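Local atomic coordinates of Lic12234 (Leptospira interrogans, PDB entry 4TZH), a protein that is of unknown function but is a leucine-rich repeat protein regarded as a virulence factor of this human pathogen, its repeats probably offering a surface for binding partners. Residues 86-100 with 108-122. Sequence-based numbering, arbitrary orientation.
With ZN (zinc ion), chain E.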
ATOM      1  N   LEU A  86       4.441   1.182 -10.482  1.00 19.38           N
ATOM      2  CA  LEU A  86       4.792  -0.014  -9.708  1.00 18.89           C
ATOM      3  C   LEU A  86       3.873  -1.169 -10.067  1.00 21.32           C
ATOM      4  O   LEU A  86       3.128  -1.689  -9.242  1.00 20.34           O
ATOM      5  CB  LEU A  86       4.781   0.320  -8.210  1.00 18.62           C
ATOM      6  CG  LEU A  86       5.695   1.471  -7.802  1.00 20.80           C
ATOM      7  CD1 LEU A  86       5.577   1.739  -6.300  1.00 20.97           C
ATOM      8  CD2 LEU A  86       7.170   1.205  -8.197  1.00 22.71           C
ATOM      9  N   LYS A  87       3.948  -1.576 -11.358  1.00 20.00           N
ATOM     10  CA  LYS A  87       3.061  -2.596 -11.908  1.00 20.82           C
ATOM     11  C   LYS A  87       3.325  -3.999 -11.457  1.00 23.23           C
ATOM     12  O   LYS A  87       2.510  -4.893 -11.739  1.00 22.77           O
ATOM     13  CB  LYS A  87       3.078  -2.554 -13.457  1.00 24.27           C
ATOM     14  CG  LYS A  87       2.770  -1.198 -14.060  1.00 33.06           C
ATOM     15  CD  LYS A  87       1.333  -0.820 -13.820  1.00 35.66           C
ATOM     16  CE  LYS A  87       0.913   0.313 -14.706  1.00 33.11           C
ATOM     17  NZ  LYS A  87      -0.346   0.903 -14.200  1.00 34.38           N
ATOM     18  N   ASN A  88       4.462  -4.212 -10.750  1.00 19.29           N
ATOM     19  CA  ASN A  88       4.781  -5.542 -10.262  1.00 18.02           C
ATOM     20  C   ASN A  88       4.555  -5.618  -8.742  1.00 16.97           C
ATOM     21  O   ASN A  88       4.786  -6.666  -8.140  1.00 17.43           O
ATOM     22  CB  ASN A  88       6.213  -5.854 -10.556  1.00 19.12           C
ATOM     23  CG  ASN A  88       6.374  -6.237 -11.996  1.00 26.42           C
ATOM     24  OD1 ASN A  88       5.619  -7.071 -12.507  1.00 23.23           O
ATOM     25  ND2 ASN A  88       7.292  -5.588 -12.683  1.00 27.91           N
ATOM     26  N   LEU A  89       4.046  -4.539  -8.141  1.00 15.58           N
ATOM     27  CA  LEU A  89       3.841  -4.540  -6.694  1.00 14.58           C
ATOM     28  C   LEU A  89       2.746  -5.504  -6.286  1.00 15.39           C
ATOM     29  O   LEU A  89       1.627  -5.421  -6.822  1.00 16.37           O
ATOM     30  CB  LEU A  89       3.531  -3.116  -6.257  1.00 14.85           C
ATOM     31  CG  LEU A  89       3.720  -2.847  -4.761  1.00 18.04           C
ATOM     32  CD1 LEU A  89       5.200  -2.845  -4.397  1.00 18.55           C
ATOM     33  CD2 LEU A  89       3.091  -1.521  -4.333  1.00 17.41           C
ATOM     34  N   GLU A  90       3.030  -6.373  -5.299  1.00 15.59           N
ATOM     35  CA  GLU A  90       2.111  -7.408  -4.831  1.00 14.15           C
ATOM     36  C   GLU A  90       1.618  -7.151  -3.421  1.00 15.15           C
ATOM     37  O   GLU A  90       0.511  -7.572  -3.078  1.00 14.95           O
ATOM     38  CB  GLU A  90       2.795  -8.796  -4.860  1.00 16.32           C
ATOM     39  CG  GLU A  90       3.242  -9.170  -6.283  1.00 18.09           C
ATOM     40  CD  GLU A  90       3.827 -10.564  -6.462  1.00 22.61           C
ATOM     41  OE1 GLU A  90       3.741 -11.363  -5.513  1.00 22.92           O
ATOM     42  OE2 GLU A  90       4.338 -10.884  -7.552  1.00 20.77           O
ATOM     43  N   VAL A  91       2.452  -6.509  -2.583  1.00 14.05           N
ATOM     44  CA  VAL A  91       2.086  -6.274  -1.184  1.00 12.95           C
ATOM     45  C   VAL A  91       2.456  -4.843  -0.839  1.00 15.78           C
ATOM     46  O   VAL A  91       3.591  -4.420  -1.138  1.00 15.03           O
ATOM     47  CB  VAL A  91       2.849  -7.218  -0.241  1.00 15.60           C
ATOM     48  CG1 VAL A  91       2.476  -6.953   1.235  1.00 16.37           C
ATOM     49  CG2 VAL A  91       2.586  -8.681  -0.608  1.00 15.92           C
ATOM     50  N   LEU A  92       1.523  -4.124  -0.233  1.00 13.75           N
ATOM     51  CA  LEU A  92       1.753  -2.734   0.151  1.00 14.14           C
ATOM     52  C   LEU A  92       1.291  -2.550   1.599  1.00 13.91           C
ATOM     53  O   LEU A  92       0.097  -2.697   1.900  1.00 13.82           O
ATOM     54  CB  LEU A  92       0.978  -1.817  -0.788  1.00 14.18           C
ATOM     55  CG  LEU A  92       1.052  -0.327  -0.498  1.00 16.65           C
ATOM     56  CD1 LEU A  92       2.501   0.170  -0.371  1.00 16.29           C
ATOM     57  CD2 LEU A  92       0.377   0.455  -1.651  1.00 17.97           C
ATOM     58  N   PHE A  93       2.249  -2.259   2.487  1.00 13.69           N
ATOM     59  CA  PHE A  93       1.924  -1.972   3.883  1.00 13.10           C
ATOM     60  C   PHE A  93       1.925  -0.462   4.092  1.00 15.72           C
ATOM     61  O   PHE A  93       2.976   0.180   3.978  1.00 14.70           O
ATOM     62  CB  PHE A  93       2.955  -2.585   4.842  1.00 15.02           C
ATOM     63  CG  PHE A  93       2.965  -4.079   4.944  1.00 16.93           C
ATOM     64  CD1 PHE A  93       2.136  -4.733   5.847  1.00 21.76           C
ATOM     65  CD2 PHE A  93       3.926  -4.822   4.277  1.00 19.13           C
ATOM     66  CE1 PHE A  93       2.171  -6.137   5.957  1.00 22.98           C
ATOM     67  CE2 PHE A  93       3.956  -6.212   4.388  1.00 19.85           C
ATOM     68  CZ  PHE A  93       3.061  -6.852   5.204  1.00 19.62           C
ATOM     69  N   LEU A  94       0.744   0.106   4.358  1.00 14.49           N
ATOM     70  CA  LEU A  94       0.598   1.533   4.592  1.00 15.18           C
ATOM     71  C   LEU A  94      -0.000   1.773   5.954  1.00 16.51           C
ATOM     72  O   LEU A  94      -0.427   2.910   6.231  1.00 16.63           O
ATOM     73  CB  LEU A  94      -0.277   2.182   3.518  1.00 17.79           C
ATOM     74  CG  LEU A  94       0.501   2.662   2.327  1.00 23.07           C
ATOM     75  CD1 LEU A  94      -0.459   2.891   1.153  1.00 23.14           C
ATOM     76  CD2 LEU A  94       1.145   4.027   2.697  1.00 29.08           C
ATOM     77  N   ASN A  95      -0.009   0.751   6.800  1.00 15.66           N
ATOM     78  CA  ASN A  95      -0.637   0.924   8.106  1.00 16.70           C
ATOM     79  C   ASN A  95       0.132   1.923   8.971  1.00 19.19           C
ATOM     80  O   ASN A  95       1.363   1.962   8.900  1.00 18.58           O
ATOM     81  CB  ASN A  95      -0.768  -0.392   8.793  1.00 19.64           C
ATOM     82  CG  ASN A  95       0.457  -1.222   8.749  1.00 21.15           C
ATOM     83  OD1 ASN A  95       0.891  -1.663   7.649  1.00 20.05           O
ATOM     84  ND2 ASN A  95       1.036  -1.461   9.923  1.00 24.79           N
ATOM     85  N   GLY A  96      -0.592   2.658   9.812  1.00 17.55           N
ATOM     86  CA  GLY A  96       0.065   3.587  10.717  1.00 17.35           C
ATOM     87  C   GLY A  96       0.630   4.782   9.992  1.00 20.51           C
ATOM     88  O   GLY A  96       1.845   5.024  10.047  1.00 23.21           O
ATOM     89  N   ASN A  97      -0.215   5.529   9.282  1.00 17.18           N
ATOM     90  CA  ASN A  97       0.246   6.710   8.561  1.00 17.32           C
ATOM     91  C   ASN A  97      -0.757   7.850   8.736  1.00 19.66           C
ATOM     92  O   ASN A  97      -1.582   7.801   9.655  1.00 21.01           O
ATOM     93  CB  ASN A  97       0.518   6.370   7.084  1.00 15.95           C
ATOM     94  CG  ASN A  97       1.890   5.812   6.878  1.00 17.65           C
ATOM     95  OD1 ASN A  97       2.855   6.554   7.085  1.00 17.29           O
ATOM     96  ND2 ASN A  97       2.024   4.517   6.524  1.00 16.11           N
ATOM     97  N   SER A  98      -0.626   8.908   7.924  1.00 18.52           N
ATOM     98  CA  SER A  98      -1.470  10.085   8.009  1.00 19.62           C
ATOM     99  C   SER A  98      -2.341  10.244   6.784  1.00 21.96           C
ATOM    100  O   SER A  98      -2.546  11.367   6.301  1.00 23.50           O
ATOM    101  CB  SER A  98      -0.577  11.303   8.208  1.00 23.55           C
ATOM    102  OG  SER A  98       0.138  11.135   9.417  1.00 28.28           O
ATOM    103  N   LEU A  99      -2.856   9.129   6.244  1.00 20.65           N
ATOM    104  CA  LEU A  99      -3.685   9.211   5.054  1.00 20.84           C
ATOM    105  C   LEU A  99      -5.125   9.555   5.351  1.00 22.75           C
ATOM    106  O   LEU A  99      -5.792   8.815   6.069  1.00 22.28           O
ATOM    107  CB  LEU A  99      -3.627   7.910   4.241  1.00 20.87           C
ATOM    108  CG  LEU A  99      -2.282   7.599   3.629  1.00 22.38           C
ATOM    109  CD1 LEU A  99      -2.212   6.103   3.286  1.00 23.65           C
ATOM    110  CD2 LEU A  99      -2.018   8.463   2.407  1.00 22.50           C
ATOM    111  N   SER A 100      -5.618  10.668   4.770  1.00 22.81           N
ATOM    112  CA  SER A 100      -7.028  11.009   4.903  0.50 23.48           C
ATOM    113  C   SER A 100      -7.742  10.694   3.591  1.00 29.77           C
ATOM    114  O   SER A 100      -8.970  10.547   3.578  1.00 29.99           O
ATOM    115  CB  SER A 100      -7.236  12.458   5.337  0.50 25.11           C
ATOM    116  OG  SER A 100      -6.602  13.376   4.463  0.50 24.70           O
ATOM    117  N   GLU A 108      -3.937   1.742  -9.983  1.00 24.23           N
ATOM    118  CA  GLU A 108      -3.099   1.340 -11.107  1.00 23.30           C
ATOM    119  C   GLU A 108      -2.115   0.247 -10.742  1.00 23.73           C
ATOM    120  O   GLU A 108      -1.309  -0.169 -11.565  1.00 24.33           O
ATOM    121  CB  GLU A 108      -2.342   2.552 -11.702  1.00 25.53           C
ATOM    122  CG  GLU A 108      -3.242   3.532 -12.440  1.00 34.86           C
ATOM    123  CD  GLU A 108      -3.897   2.989 -13.694  1.00 60.72           C
ATOM    124  OE1 GLU A 108      -3.383   1.990 -14.248  1.00 42.00           O
ATOM    125  OE2 GLU A 108      -4.923   3.563 -14.123  1.00 67.46           O
ATOM    126  N   LEU A 109      -2.164  -0.241  -9.503  1.00 19.71           N
ATOM    127  CA  LEU A 109      -1.222  -1.264  -9.023  1.00 18.84           C
ATOM    128  C   LEU A 109      -1.812  -2.619  -9.435  1.00 19.57           C
ATOM    129  O   LEU A 109      -2.377  -3.356  -8.628  1.00 20.81           O
ATOM    130  CB  LEU A 109      -1.069  -1.101  -7.510  1.00 18.66           C
ATOM    131  CG  LEU A 109      -0.501   0.256  -7.067  1.00 21.01           C
ATOM    132  CD1 LEU A 109      -0.507   0.406  -5.556  1.00 19.94           C
ATOM    133  CD2 LEU A 109       0.880   0.490  -7.627  1.00 22.51           C
ATOM    134  N   GLU A 110      -1.646  -2.944 -10.702  1.00 20.41           N
ATOM    135  CA  GLU A 110      -2.285  -4.080 -11.322  1.00 23.16           C
ATOM    136  C   GLU A 110      -2.118  -5.426 -10.646  1.00 20.85           C
ATOM    137  O   GLU A 110      -3.079  -6.231 -10.684  1.00 23.99           O
ATOM    138  CB  GLU A 110      -1.841  -4.186 -12.793  1.00 27.18           C
ATOM    139  CG  GLU A 110      -2.666  -3.290 -13.698  1.00 45.37           C
ATOM    140  CD  GLU A 110      -1.937  -2.702 -14.890  1.00 74.10           C
ATOM    141  OE1 GLU A 110      -1.515  -3.478 -15.779  1.00 72.43           O
ATOM    142  OE2 GLU A 110      -1.838  -1.456 -14.960  1.00 68.48           O
ATOM    143  N   LYS A 111      -0.944  -5.702 -10.039  1.00 18.25           N
ATOM    144  CA  LYS A 111      -0.732  -7.021  -9.460  1.00 17.77           C
ATOM    145  C   LYS A 111      -0.941  -6.987  -7.938  1.00 18.70           C
ATOM    146  O   LYS A 111      -0.666  -7.982  -7.270  1.00 18.71           O
ATOM    147  CB  LYS A 111       0.696  -7.482  -9.737  1.00 18.95           C
ATOM    148  CG  LYS A 111       0.880  -7.996 -11.173  1.00 20.39           C
ATOM    149  CD  LYS A 111       2.332  -8.493 -11.277  1.00 22.43           C
ATOM    150  CE  LYS A 111       2.653  -8.967 -12.656  1.00 26.96           C
ATOM    151  NZ  LYS A 111       4.078  -9.380 -12.670  1.00 26.42           N
ATOM    152  N   LEU A 112      -1.425  -5.861  -7.394  1.00 16.32           N
ATOM    153  CA  LEU A 112      -1.520  -5.786  -5.922  1.00 16.32           C
ATOM    154  C   LEU A 112      -2.481  -6.807  -5.368  1.00 16.72           C
ATOM    155  O   LEU A 112      -3.641  -6.869  -5.814  1.00 18.72           O
ATOM    156  CB  LEU A 112      -1.931  -4.368  -5.547  1.00 16.39           C
ATOM    157  CG  LEU A 112      -1.758  -4.012  -4.059  1.00 17.80           C
ATOM    158  CD1 LEU A 112      -0.299  -4.025  -3.656  1.00 19.04           C
ATOM    159  CD2 LEU A 112      -2.361  -2.641  -3.749  1.00 18.78           C
ATOM    160  N   GLY A 113      -1.998  -7.572  -4.405  1.00 16.16           N
ATOM    161  CA  GLY A 113      -2.802  -8.614  -3.794  1.00 16.20           C
ATOM    162  C   GLY A 113      -3.163  -8.323  -2.358  1.00 16.50           C
ATOM    163  O   GLY A 113      -4.242  -8.735  -1.908  1.00 17.82           O
ATOM    164  N   ILE A 114      -2.274  -7.631  -1.628  1.00 15.64           N
ATOM    165  CA  ILE A 114      -2.523  -7.387  -0.206  1.00 15.29           C
ATOM    166  C   ILE A 114      -2.266  -5.932   0.070  1.00 16.40           C
ATOM    167  O   ILE A 114      -1.198  -5.409  -0.275  1.00 16.24           O
ATOM    168  CB  ILE A 114      -1.581  -8.291   0.640  1.00 19.15           C
ATOM    169  CG1 ILE A 114      -1.909  -9.802   0.376  1.00 22.14           C
ATOM    170  CG2 ILE A 114      -1.767  -7.966   2.130  1.00 20.29           C
ATOM    171  CD1 ILE A 114      -0.965 -10.850   0.873  1.00 38.67           C
ATOM    172  N   LEU A 115      -3.281  -5.237   0.625  1.00 15.05           N
ATOM    173  CA  LEU A 115      -3.184  -3.810   0.896  1.00 15.17           C
ATOM    174  C   LEU A 115      -3.577  -3.561   2.351  1.00 14.68           C
ATOM    175  O   LEU A 115      -4.729  -3.826   2.707  1.00 16.58           O
ATOM    176  CB  LEU A 115      -4.088  -3.038  -0.066  1.00 15.45           C
ATOM    177  CG  LEU A 115      -4.171  -1.534   0.112  1.00 17.40           C
ATOM    178  CD1 LEU A 115      -2.785  -0.866   0.160  1.00 17.29           C
ATOM    179  CD2 LEU A 115      -4.981  -0.903  -0.992  1.00 18.43           C
ATOM    180  N   TYR A 116      -2.635  -3.103   3.157  1.00 13.84           N
ATOM    181  CA  TYR A 116      -2.915  -2.819   4.564  1.00 13.03           C
ATOM    182  C   TYR A 116      -2.964  -1.328   4.776  1.00 15.39           C
ATOM    183  O   TYR A 116      -1.969  -0.625   4.532  1.00 15.67           O
ATOM    184  CB  TYR A 116      -1.796  -3.379   5.449  1.00 16.28           C
ATOM    185  CG  TYR A 116      -1.935  -4.839   5.779  1.00 22.36           C
ATOM    186  CD1 TYR A 116      -2.783  -5.266   6.801  1.00 26.38           C
ATOM    187  CD2 TYR A 116      -1.222  -5.797   5.080  1.00 25.80           C
ATOM    188  CE1 TYR A 116      -2.911  -6.621   7.115  1.00 31.43           C
ATOM    189  CE2 TYR A 116      -1.303  -7.153   5.425  1.00 26.11           C
ATOM    190  CZ  TYR A 116      -2.184  -7.556   6.403  1.00 32.95           C
ATOM    191  OH  TYR A 116      -2.238  -8.886   6.746  1.00 36.74           O
ATOM    192  N   LEU A 117      -4.111  -0.832   5.192  1.00 15.09           N
ATOM    193  CA  LEU A 117      -4.335   0.601   5.397  1.00 16.08           C
ATOM    194  C   LEU A 117      -4.789   0.841   6.825  1.00 17.17           C
ATOM    195  O   LEU A 117      -5.286   1.957   7.087  1.00 17.73           O
ATOM    196  CB  LEU A 117      -5.368   1.129   4.401  1.00 17.67           C
ATOM    197  CG  LEU A 117      -4.862   1.268   2.977  1.00 22.26           C
ATOM    198  CD1 LEU A 117      -6.008   1.333   1.995  1.00 23.18           C
ATOM    199  CD2 LEU A 117      -3.974   2.541   2.837  1.00 24.24           C
ATOM    200  N   ASN A 118      -4.572  -0.120   7.731  1.00 17.22           N
ATOM    201  CA  ASN A 118      -5.012   0.026   9.132  0.80 17.76           C
ATOM    202  C   ASN A 118      -4.419   1.289   9.745  1.00 19.19           C
ATOM    203  O   ASN A 118      -3.306   1.674   9.407  1.00 17.21           O
ATOM    204  CB  ASN A 118      -4.522  -1.128   9.997  0.80 21.46           C
ATOM    205  CG  ASN A 118      -4.594  -2.485   9.360  0.80 34.63           C
ATOM    206  OD1 ASN A 118      -4.092  -2.707   8.240  0.80 27.21           O
ATOM    207  ND2 ASN A 118      -5.053  -3.448  10.150  0.80 31.99           N
ATOM    208  N   ASN A 119      -5.127   1.883  10.712  1.00 18.18           N
ATOM    209  CA  ASN A 119      -4.593   3.024  11.448  1.00 19.04           C
ATOM    210  C   ASN A 119      -4.160   4.185  10.585  1.00 21.95           C
ATOM    211  O   ASN A 119      -3.008   4.646  10.656  1.00 22.26           O
ATOM    212  CB  ASN A 119      -3.449   2.557  12.380  1.00 21.93           C
ATOM    213  CG  ASN A 119      -3.875   1.496  13.352  1.00 29.81           C
ATOM    214  OD1 ASN A 119      -3.508   0.329  13.230  1.00 37.81           O
ATOM    215  ND2 ASN A 119      -4.691   1.874  14.308  1.00 31.07           N
ATOM    216  N   ASN A 120      -5.099   4.673   9.791  1.00 18.72           N
ATOM    217  CA  ASN A 120      -4.985   5.893   8.992  1.00 18.31           C
ATOM    218  C   ASN A 120      -6.244   6.706   9.306  1.00 20.66           C
ATOM    219  O   ASN A 120      -6.939   6.405  10.298  1.00 20.83           O
ATOM    220  CB  ASN A 120      -4.815   5.597   7.498  1.00 18.01           C
ATOM    221  CG  ASN A 120      -3.379   5.280   7.181  1.00 17.46           C
ATOM    222  OD1 ASN A 120      -2.555   6.199   7.071  1.00 19.41           O
ATOM    223  ND2 ASN A 120      -3.058   4.009   7.013  1.00 17.06           N
ATOM    224  N   GLN A 121      -6.492   7.792   8.567  1.00 19.49           N
ATOM    225  CA  GLN A 121      -7.673   8.586   8.871  1.00 19.84           C
ATOM    226  C   GLN A 121      -8.578   8.665   7.638  1.00 22.96           C
ATOM    227  O   GLN A 121      -9.170   9.711   7.335  1.00 24.89           O
ATOM    228  CB  GLN A 121      -7.215   9.976   9.375  1.00 22.56           C
ATOM    229  CG  GLN A 121      -6.297   9.897  10.606  1.00 25.42           C
ATOM    230  CD  GLN A 121      -4.860   9.694  10.188  1.00 25.71           C
ATOM    231  OE1 GLN A 121      -4.408  10.275   9.201  1.00 28.05           O
ATOM    232  NE2 GLN A 121      -4.134   8.802  10.870  1.00 25.91           N
ATOM    233  N   LEU A 122      -8.671   7.556   6.889  1.00 20.56           N
ATOM    234  CA  LEU A 122      -9.450   7.560   5.655  1.00 20.49           C
ATOM    235  C   LEU A 122     -10.925   7.721   5.930  1.00 23.14           C
ATOM    236  O   LEU A 122     -11.458   7.120   6.858  1.00 22.49           O
ATOM    237  CB  LEU A 122      -9.245   6.278   4.862  1.00 20.27           C
ATOM    238  CG  LEU A 122      -7.818   6.035   4.345  1.00 21.13           C
ATOM    239  CD1 LEU A 122      -7.663   4.552   3.913  1.00 23.03           C
ATOM    240  CD2 LEU A 122      -7.480   6.970   3.192  1.00 23.71           C
TER
HETATM  241 ZN    ZN E 303       4.953 -12.753  -7.742  0.75 20.78          ZN
HETATM  242  O   HOH W   1       5.238  -9.074  -9.382  1.00 22.21           O
HETATM  243  O   HOH W   2      -1.698   6.674  12.226  1.00 30.25           O
HETATM  244  O   HOH W   3       5.856 -12.800  -9.621  1.00 23.49           O
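Asn-120 reaches into the loop after strand 91-93 with both ends of its amide. Its ND2 gives one hydrogen to Leu-94 O (3.0 Å, 168° at the hydrogen) and the other to Leu-117 O, while OD1 accepts from Leu-99 N at 3.1 Å, so the buried amide is fixed against rotation. Asn-97 ND2 approaches Leu-94 O from above the other face. Beside this, Gln-121, bent at its second torsion (chi2 85°), reaches across to give a hydrogen bond from NE2 to Asn-97 O, in the carbonyl plane. The pattern is the asparagine ladder of leucine-rich repeats: Asn-97 ND2 also donates to Ile-71 O, one strand back, and Asn-143 ND2 to Leu-117 O. Strands 91-93 and 114-116 run parallel, joined by bonds such as Tyr-116 N to Leu-92 O. On one face Leu-92 CD2 packs against Leu-115 CD1 at 3.9 Å; on the other the Phe-93 and Tyr-116 rings lie almost parallel (7°) but strongly offset. Toward the strands' N-terminal ends, Lys-87 NZ makes salt bridges to Glu-110 OE2 (2.9 Å) and Glu-108 OE1 and a hydrogen bond to Glu-108 O. Lys-111 NZ donates to Asn-88 OD1; nearby, Glu-90 OE2 and a water bind the zinc ion.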